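Local structure of pyoverdine synthetase F (Pseudomonas aeruginosa PAO1, 6CUL) at residues 67-72 / 109-114. The protein is named pyoverdine synthetase F and has a Rossmann-like alpha/beta fold built around a mixed, largely parallel beta-sheet. Residues are numbered along the deposited sequence; the frame is centred on the assembly and turned at random.
With FGD (N-(4-{[(2-amino-4-oxo-1,4-dihydroquinazolin-6-yl)methyl]amino}benzene-1-carbonyl)-D-glutamic acid), chain I; CIT (citric acid), chain J.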
# COMPACT_ATOMS: atom_id res chain seq x y z
N PRO A 67 -8.01 -10.58 -17.59
CA PRO A 67 -7.58 -9.63 -18.59
C PRO A 67 -7.49 -8.19 -18.04
O PRO A 67 -6.65 -7.49 -18.52
CB PRO A 67 -8.54 -9.87 -19.72
CG PRO A 67 -9.10 -11.20 -19.47
CD PRO A 67 -9.19 -11.31 -18.01
N ARG A 68 -8.38 -7.78 -17.14
CA ARG A 68 -8.33 -6.49 -16.48
C ARG A 68 -7.07 -6.39 -15.58
O ARG A 68 -6.50 -5.39 -15.49
CB ARG A 68 -9.61 -6.15 -15.73
CG ARG A 68 -9.83 -6.90 -14.44
CD ARG A 68 -11.15 -6.64 -13.85
NE ARG A 68 -11.32 -7.37 -12.67
CZ ARG A 68 -11.93 -8.52 -12.58
NH1 ARG A 68 -12.47 -9.09 -13.59
NH2 ARG A 68 -12.01 -9.04 -11.43
N ASP A 69 -6.72 -7.45 -14.91
CA ASP A 69 -5.48 -7.48 -14.20
C ASP A 69 -4.31 -7.36 -15.22
O ASP A 69 -3.33 -6.85 -14.89
CB ASP A 69 -5.33 -8.74 -13.30
CG ASP A 69 -5.88 -8.54 -11.92
OD1 ASP A 69 -6.57 -7.62 -11.80
OD2 ASP A 69 -5.65 -9.29 -11.01
N GLN A 70 -4.44 -7.91 -16.38
CA GLN A 70 -3.39 -7.77 -17.36
C GLN A 70 -3.15 -6.32 -17.89
O GLN A 70 -2.07 -5.88 -17.95
CB GLN A 70 -3.61 -8.76 -18.52
CG GLN A 70 -3.26 -10.19 -18.23
CD GLN A 70 -1.79 -10.44 -18.15
OE1 GLN A 70 -1.01 -9.54 -18.09
NE2 GLN A 70 -1.41 -11.67 -18.15
N GLY A 71 -4.24 -5.67 -18.22
CA GLY A 71 -4.27 -4.34 -18.72
C GLY A 71 -3.73 -3.35 -17.78
O GLY A 71 -3.02 -2.51 -18.19
N LYS A 72 -4.04 -3.55 -16.53
CA LYS A 72 -3.59 -2.71 -15.48
C LYS A 72 -2.08 -2.67 -15.29
O LYS A 72 -1.63 -1.72 -14.90
CB LYS A 72 -4.37 -2.98 -14.23
CG LYS A 72 -5.78 -2.49 -14.41
CD LYS A 72 -6.56 -2.60 -13.16
CE LYS A 72 -8.01 -2.36 -13.35
NZ LYS A 72 -8.78 -2.87 -12.23
N THR A 109 -8.03 -15.07 -7.53
CA THR A 109 -8.67 -15.66 -8.69
C THR A 109 -10.20 -15.65 -8.63
O THR A 109 -10.83 -15.41 -9.58
CB THR A 109 -8.22 -17.05 -8.83
OG1 THR A 109 -8.32 -17.69 -7.56
CG2 THR A 109 -6.88 -17.01 -9.26
N TYR A 110 -10.72 -15.69 -7.43
CA TYR A 110 -12.10 -15.64 -7.15
C TYR A 110 -12.70 -14.44 -7.79
O TYR A 110 -13.85 -14.47 -8.01
CB TYR A 110 -12.33 -15.58 -5.63
CG TYR A 110 -12.06 -14.25 -4.94
CD1 TYR A 110 -13.00 -13.26 -4.97
CD2 TYR A 110 -10.90 -14.02 -4.25
CE1 TYR A 110 -12.80 -12.08 -4.36
CE2 TYR A 110 -10.68 -12.83 -3.62
CZ TYR A 110 -11.64 -11.86 -3.68
OH TYR A 110 -11.48 -10.64 -3.13
N ARG A 111 -11.95 -13.43 -8.08
CA ARG A 111 -12.44 -12.28 -8.78
C ARG A 111 -12.92 -12.58 -10.22
O ARG A 111 -13.65 -11.82 -10.72
CB ARG A 111 -11.43 -11.14 -8.72
CG ARG A 111 -11.31 -10.43 -7.41
CD ARG A 111 -10.29 -9.36 -7.46
NE ARG A 111 -8.99 -9.83 -7.87
CZ ARG A 111 -8.28 -9.38 -8.87
NH1 ARG A 111 -8.69 -8.43 -9.60
NH2 ARG A 111 -7.13 -9.89 -9.09
N ARG A 112 -12.54 -13.69 -10.81
CA ARG A 112 -12.99 -14.10 -12.12
C ARG A 112 -14.48 -14.28 -12.11
O ARG A 112 -15.11 -13.93 -13.01
CB ARG A 112 -12.32 -15.41 -12.52
CG ARG A 112 -10.82 -15.39 -12.67
CD ARG A 112 -10.19 -16.76 -12.78
NE ARG A 112 -8.79 -16.80 -12.47
CZ ARG A 112 -7.95 -17.73 -12.87
NH1 ARG A 112 -8.33 -18.68 -13.62
NH2 ARG A 112 -6.73 -17.68 -12.52
N TYR A 113 -15.02 -14.85 -11.08
CA TYR A 113 -16.44 -14.98 -10.93
C TYR A 113 -17.04 -13.63 -10.56
O TYR A 113 -16.40 -12.85 -9.99
CB TYR A 113 -16.74 -15.93 -9.78
CG TYR A 113 -16.43 -17.35 -10.04
CD1 TYR A 113 -17.27 -18.12 -10.77
CD2 TYR A 113 -15.30 -17.95 -9.52
CE1 TYR A 113 -16.99 -19.44 -11.01
CE2 TYR A 113 -15.02 -19.27 -9.75
CZ TYR A 113 -15.87 -20.02 -10.50
OH TYR A 113 -15.63 -21.32 -10.75
N PRO A 114 -18.32 -13.38 -10.85
CA PRO A 114 -19.01 -12.15 -10.48
C PRO A 114 -19.09 -11.91 -9.01
O PRO A 114 -18.97 -12.81 -8.25
CB PRO A 114 -20.37 -12.33 -11.03
CG PRO A 114 -20.21 -13.27 -12.11
CD PRO A 114 -18.82 -13.81 -12.13
C13 FGD I . -8.68 -1.01 -16.39
C15 FGD I . -8.22 -2.43 -18.27
C17 FGD I . -6.65 -0.72 -17.64
C20 FGD I . -3.76 1.78 -17.60
C21 FGD I . -3.60 3.15 -17.78
C22 FGD I . -2.34 3.67 -18.18
C24 FGD I . -1.44 1.42 -18.21
C02 FGD I . -13.24 -3.74 -18.57
C04 FGD I . -12.13 -4.43 -17.77
C05 FGD I . -11.97 -5.90 -18.17
C06 FGD I . -11.83 -6.08 -19.68
C07 FGD I . -10.40 -5.86 -20.16
C11 FGD I . -10.38 -2.78 -17.00
C12 FGD I . -9.05 -2.05 -17.23
C14 FGD I . -7.48 -0.34 -16.60
C16 FGD I . -7.02 -1.77 -18.48
C19 FGD I . -5.12 1.22 -17.17
C23 FGD I . -1.28 2.82 -18.39
C25 FGD I . -2.68 0.91 -17.82
C27 FGD I . 0.22 4.81 -19.01
C30 FGD I . -2.17 5.18 -18.38
N10 FGD I . -10.86 -3.73 -17.99
N18 FGD I . -5.39 -0.03 -17.86
N26 FGD I . 0.04 3.36 -18.81
N28 FGD I . 1.54 5.37 -19.23
N29 FGD I . -0.90 5.70 -18.79
O01 FGD I . -14.29 -3.36 -17.98
O03 FGD I . -13.10 -3.55 -19.81
O08 FGD I . -9.45 -6.52 -19.64
O09 FGD I . -10.16 -5.03 -21.07
O31 FGD I . -3.08 5.91 -18.20
O32 FGD I . -11.00 -2.58 -16.02
C1 CIT J . -12.82 -3.23 -6.98
O1 CIT J . -13.21 -3.30 -5.79
O2 CIT J . -12.32 -2.17 -7.41
C2 CIT J . -12.98 -4.42 -7.89
C3 CIT J . -11.65 -4.95 -8.45
O7 CIT J . -11.29 -4.01 -9.49
C4 CIT J . -10.49 -5.01 -7.45
C5 CIT J . -9.17 -5.39 -8.13
O3 CIT J . -8.44 -6.25 -7.60
O4 CIT J . -8.77 -4.87 -9.20
C6 CIT J . -11.90 -6.37 -8.97
O5 CIT J . -12.86 -7.03 -8.52
O6 CIT J . -11.18 -6.90 -9.85
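R68 sets CG between its backbone N and carbonyl carbon (chi1 74°), then runs extended to NE, and this carries its guanidinium to R111. R111 sets CG beside its own backbone N and bends at chi3 (-56°), which turns its guanidinium back toward D69. D69 and R111 reach toward each other from the two segments and form a salt bridge with two contacts. NH1 of R111 donates to OD1 of D69 at 3.2 Å. That bond is nearly straight and lies in the guanidinium plane, and it reaches OD1 on the syn side but from somewhat out of the carboxylate plane. The second contact, R111 NH2 to D69 OD2, is modelled at 2.5 Å, so its exact length is doubtful. The carboxylate and guanidinium planes are 31° apart, so the pair is twisted rather than coplanar. OD2 of D69 also accepts from the backbone N of D63, and NE of R111 is hydrogen-bonded to S108 OG. The contact joins helix 67-72, which follows strand 55-60 of the Rossmann-like sheet, to the loop between edge strand 103-105 and helix 118-136. R68 adds a weak hydrogen bond from NH2 to the backbone O of R111 (3.3 Å), almost straight and at the guanidinium edge. Citric acid, likely a crystallisation additive, sits by both arginines. Its O6 takes hydrogen bonds from R68 NE (2.9 Å) and from R68 NH2 (2.8 Å), and a third from R111 NH1 (2.9 Å). Its O3 lies over one face of the R111 guanidinium. R13 NE also hydrogen-bonds to the citric acid, so three arginines gather round it, as would suit a carboxylate. P67, R68, G71 and K72 line the pocket of FGD. CB of R68 packs on FGD C05 at 3.4 Å, while K72 lays its chain along the ring carbons C13 and C14 of FGD.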